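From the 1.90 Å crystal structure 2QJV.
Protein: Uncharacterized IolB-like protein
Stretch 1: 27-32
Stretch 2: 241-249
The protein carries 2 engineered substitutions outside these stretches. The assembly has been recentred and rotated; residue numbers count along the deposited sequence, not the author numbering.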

ATOM      1  N   GLU A  27     -12.371  20.904  -1.536  1.00 35.66           N
ATOM      2  CA  GLU A  27     -13.362  21.943  -1.189  1.00 35.74           C
ATOM      3  C   GLU A  27     -14.169  22.629  -2.267  1.00 34.81           C
ATOM      4  O   GLU A  27     -15.242  23.158  -1.974  1.00 35.34           O
ATOM      5  N   TYR A  28     -13.701  22.618  -3.513  1.00 35.35           N
ATOM      6  CA  TYR A  28     -14.336  23.419  -4.561  1.00 35.56           C
ATOM      7  C   TYR A  28     -14.827  22.684  -5.806  1.00 36.70           C
ATOM      8  O   TYR A  28     -15.994  22.773  -6.170  1.00 37.64           O
ATOM      9  N   VAL A  29     -13.918  22.004  -6.485  1.00 36.51           N
ATOM     10  CA  VAL A  29     -14.209  21.456  -7.816  1.00 35.76           C
ATOM     11  C   VAL A  29     -15.119  20.195  -7.837  1.00 34.56           C
ATOM     12  O   VAL A  29     -14.931  19.216  -7.107  1.00 35.37           O
ATOM     13  N   GLY A  30     -16.104  20.287  -8.702  1.00 36.67           N
ATOM     14  CA  GLY A  30     -16.942  19.166  -9.075  1.00 35.46           C
ATOM     15  C   GLY A  30     -16.808  18.986 -10.581  1.00 35.65           C
ATOM     16  O   GLY A  30     -16.651  19.956 -11.346  1.00 36.58           O
ATOM     17  N   PHE A  31     -16.816  17.728 -11.015  1.00 38.17           N
ATOM     18  CA  PHE A  31     -16.757  17.419 -12.417  1.00 38.24           C
ATOM     19  C   PHE A  31     -17.619  16.171 -12.725  1.00 36.79           C
ATOM     20  O   PHE A  31     -17.369  15.089 -12.226  1.00 36.25           O
ATOM     21  N   ASP A  32     -18.565  16.332 -13.639  1.00 35.27           N
ATOM     22  CA  ASP A  32     -19.425  15.268 -14.083  1.00 37.86           C
ATOM     23  C   ASP A  32     -19.412  15.103 -15.588  1.00 36.25           C
ATOM     24  O   ASP A  32     -19.312  16.075 -16.325  1.00 39.19           O
ATOM     25  N   TYR A 241      -7.359  16.513 -23.121  1.00 36.09           N
ATOM     26  CA  TYR A 241      -7.980  16.598 -21.798  1.00 38.26           C
ATOM     27  C   TYR A 241      -8.698  17.914 -21.560  1.00 38.28           C
ATOM     28  O   TYR A 241      -8.310  18.961 -22.080  1.00 35.51           O
ATOM     29  N   LEU A 242      -9.807  17.803 -20.817  1.00 38.34           N
ATOM     30  CA  LEU A 242     -10.611  18.913 -20.363  1.00 37.10           C
ATOM     31  C   LEU A 242     -10.325  19.079 -18.881  1.00 36.34           C
ATOM     32  O   LEU A 242     -10.447  18.108 -18.108  1.00 36.56           O
ATOM     33  N   ASN A 243      -9.886  20.274 -18.505  1.00 36.89           N
ATOM     34  CA  ASN A 243      -9.542  20.628 -17.115  1.00 37.50           C
ATOM     35  C   ASN A 243     -10.509  21.599 -16.505  1.00 34.68           C
ATOM     36  O   ASN A 243     -11.003  22.522 -17.173  1.00 37.88           O
ATOM     37  N   VAL A 244     -10.787  21.378 -15.223  1.00 36.06           N
ATOM     38  CA  VAL A 244     -11.579  22.274 -14.381  1.00 35.70           C
ATOM     39  C   VAL A 244     -10.676  22.657 -13.182  1.00 36.44           C
ATOM     40  O   VAL A 244      -9.999  21.792 -12.578  1.00 38.09           O
HETATM   41  N   MSE A 245     -10.654  23.948 -12.870  1.00 35.38           N
HETATM   42  CA  MSE A 245      -9.992  24.474 -11.693  1.00 34.92           C
HETATM   43  C   MSE A 245     -10.876  25.432 -10.926  1.00 35.54           C
HETATM   44  O   MSE A 245     -11.735  26.097 -11.497  1.00 35.94           O
ATOM     45  N   ALA A 246     -10.656  25.473  -9.610  1.00 36.21           N
ATOM     46  CA  ALA A 246     -11.289  26.434  -8.702  1.00 35.97           C
ATOM     47  C   ALA A 246     -10.591  26.416  -7.344  1.00 35.58           C
ATOM     48  O   ALA A 246      -9.942  25.425  -6.975  1.00 35.80           O
ATOM     49  N   GLY A 247     -10.717  27.540  -6.638  1.00 34.87           N
ATOM     50  CA  GLY A 247     -10.178  27.760  -5.290  1.00 36.03           C
ATOM     51  C   GLY A 247     -10.737  29.015  -4.669  1.00 35.79           C
ATOM     52  O   GLY A 247     -11.678  29.587  -5.206  1.00 37.58           O
ATOM     53  N   PRO A 248     -10.142  29.479  -3.539  1.00 36.43           N
ATOM     54  CA  PRO A 248     -10.687  30.682  -2.909  1.00 37.16           C
ATOM     55  C   PRO A 248     -10.478  31.968  -3.708  1.00 35.76           C
ATOM     56  O   PRO A 248     -11.237  32.925  -3.519  1.00 34.20           O
ATOM     57  N   LEU A 249      -9.468  31.991  -4.573  1.00 35.87           N
ATOM     58  CA  LEU A 249      -9.134  33.146  -5.404  1.00 36.54           C
ATOM     59  C   LEU A 249      -9.077  32.712  -6.870  1.00 34.10           C
ATOM     60  O   LEU A 249      -8.266  31.866  -7.270  1.00 33.06           O
TER

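Which side chains face across the gap? From the first stretch Y28, V29 and F31 point toward the second, and L242, V244 and A246 answer, while N243 and M245, alternating with them along the strand, point away. The strands run roughly antiparallel, their axes 8.2 Å apart at closest approach, and no hydrogen bond links the stretches, so the contact rests on apolar shape.

What does the ring of Y28 cover? Its chi1 is m, and the ring lies face-on over G247, whose CA sits 3.7 Å from the ring centroid, almost on the ring normal: a CH-pi contact. Y28 CE2 is 3.6 Å from G247 C. Beyond it, Y28 OH reaches P248 CB at 3.4 Å, while Y28 CB meets A246 CB at 3.9 Å.

How does V29 fit? With chi1 t, it sends CG2 to within 3.4 Å of A246 N and 3.8 Å of A246 CB, resting against both. Its CG1 lies 3.8 Å from V244 CG1, so one methyl leans on V244 and the other on A246, the next inward-pointing residue along the strand.

Where does F31 end up? Also t, it lays CD1 3.6 Å from V244 CG2, and the ring edge meets L242, CE1 to CD2 at 4.1 Å. V244, itself t, touches V29 through CG1 and F31 through CG2.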

ATOM      1  CB  GLU A  27     -12.598  23.016  -0.406  1.00 31.38           C
ATOM      2  CG  GLU A  27     -12.109  22.516   0.919  1.00 31.60           C
ATOM      3  CD  GLU A  27     -11.112  23.445   1.597  1.00 38.01           C
ATOM      4  OE1 GLU A  27     -11.426  24.639   1.706  1.00 38.50           O
ATOM      5  OE2 GLU A  27     -10.022  22.986   2.043  1.00 34.16           O
ATOM      6  CB  TYR A  28     -13.360  24.541  -5.035  1.00 36.54           C
ATOM      7  CG  TYR A  28     -12.929  25.483  -3.909  1.00 32.87           C
ATOM      8  CD1 TYR A  28     -11.866  25.169  -3.071  1.00 30.79           C
ATOM      9  CD2 TYR A  28     -13.625  26.671  -3.663  1.00 40.11           C
ATOM     10  CE1 TYR A  28     -11.489  26.004  -2.020  1.00 31.10           C
ATOM     11  CE2 TYR A  28     -13.248  27.518  -2.638  1.00 36.97           C
ATOM     12  CZ  TYR A  28     -12.186  27.180  -1.829  1.00 34.60           C
ATOM     13  OH  TYR A  28     -11.848  28.001  -0.798  1.00 32.93           O
ATOM     14  CB  VAL A  29     -12.896  21.192  -8.630  1.00 36.42           C
ATOM     15  CG1 VAL A  29     -13.183  20.490  -9.994  1.00 34.42           C
ATOM     16  CG2 VAL A  29     -12.139  22.488  -8.889  1.00 32.75           C
ATOM     17  CB  PHE A  31     -15.287  17.214 -12.875  1.00 38.18           C
ATOM     18  CG  PHE A  31     -15.168  16.910 -14.333  1.00 38.30           C
ATOM     19  CD1 PHE A  31     -15.387  17.900 -15.275  1.00 39.00           C
ATOM     20  CD2 PHE A  31     -14.891  15.621 -14.773  1.00 37.30           C
ATOM     21  CE1 PHE A  31     -15.300  17.605 -16.621  1.00 38.33           C
ATOM     22  CE2 PHE A  31     -14.832  15.331 -16.109  1.00 36.39           C
ATOM     23  CZ  PHE A  31     -15.048  16.331 -17.022  1.00 35.98           C
ATOM     24  CB  ASP A  32     -20.872  15.537 -13.677  1.00 36.98           C
ATOM     25  CG  ASP A  32     -21.115  15.327 -12.187  1.00 40.05           C
ATOM     26  OD1 ASP A  32     -21.366  14.170 -11.802  1.00 39.27           O
ATOM     27  OD2 ASP A  32     -21.032  16.301 -11.398  1.00 45.04           O
ATOM     28  CB  TYR A 241      -7.009  16.283 -20.628  1.00 39.62           C
ATOM     29  CG  TYR A 241      -5.693  17.034 -20.628  1.00 36.02           C
ATOM     30  CD1 TYR A 241      -5.614  18.367 -20.182  1.00 38.14           C
ATOM     31  CD2 TYR A 241      -4.517  16.402 -21.042  1.00 38.45           C
ATOM     32  CE1 TYR A 241      -4.418  19.041 -20.166  1.00 33.75           C
ATOM     33  CE2 TYR A 241      -3.318  17.067 -21.035  1.00 36.25           C
ATOM     34  CZ  TYR A 241      -3.266  18.398 -20.587  1.00 38.81           C
ATOM     35  OH  TYR A 241      -2.062  19.059 -20.548  1.00 40.43           O
ATOM     36  CB  LEU A 242     -12.097  18.671 -20.619  1.00 37.82           C
ATOM     37  CG  LEU A 242     -13.121  19.681 -20.141  1.00 39.58           C
ATOM     38  CD1 LEU A 242     -12.986  21.049 -20.861  1.00 34.84           C
ATOM     39  CD2 LEU A 242     -14.541  19.083 -20.338  1.00 38.40           C
ATOM     40  CB  ASN A 243      -8.157  21.324 -16.978  1.00 40.31           C
ATOM     41  CG  ASN A 243      -6.971  20.510 -17.503  1.00 47.58           C
ATOM     42  OD1 ASN A 243      -6.153  21.035 -18.265  1.00 57.56           O
ATOM     43  ND2 ASN A 243      -6.870  19.288 -17.119  1.00 42.07           N
ATOM     44  CB  VAL A 244     -12.943  21.675 -13.892  1.00 35.21           C
ATOM     45  CG1 VAL A 244     -13.762  22.693 -13.061  1.00 32.76           C
ATOM     46  CG2 VAL A 244     -13.764  21.133 -15.102  1.00 34.83           C
HETATM   47  CB  MSE A 245      -8.693  25.221 -12.036  1.00 34.48           C
HETATM   48  CG  MSE A 245      -7.560  24.335 -12.501  1.00 39.22           C
HETATM   49 SE   MSE A 245      -5.998  25.466 -12.878  0.75 45.05          SE
HETATM   50  CE  MSE A 245      -6.664  26.353 -14.347  1.00 39.55           C
ATOM     51  CB  ALA A 246     -12.854  26.204  -8.537  1.00 36.11           C
ATOM     52  CB  PRO A 248      -9.941  30.750  -1.562  1.00 37.45           C
ATOM     53  CG  PRO A 248      -8.644  30.023  -1.825  1.00 34.53           C
ATOM     54  CD  PRO A 248      -8.972  28.940  -2.814  1.00 36.72           C
ATOM     55  CB  LEU A 249      -7.822  33.810  -4.951  1.00 35.52           C
ATOM     56  CG  LEU A 249      -7.361  35.084  -5.698  1.00 36.45           C
ATOM     57  CD1 LEU A 249      -8.345  36.249  -5.546  1.00 39.63           C
ATOM     58  CD2 LEU A 249      -5.984  35.495  -5.193  1.00 41.24           C
TER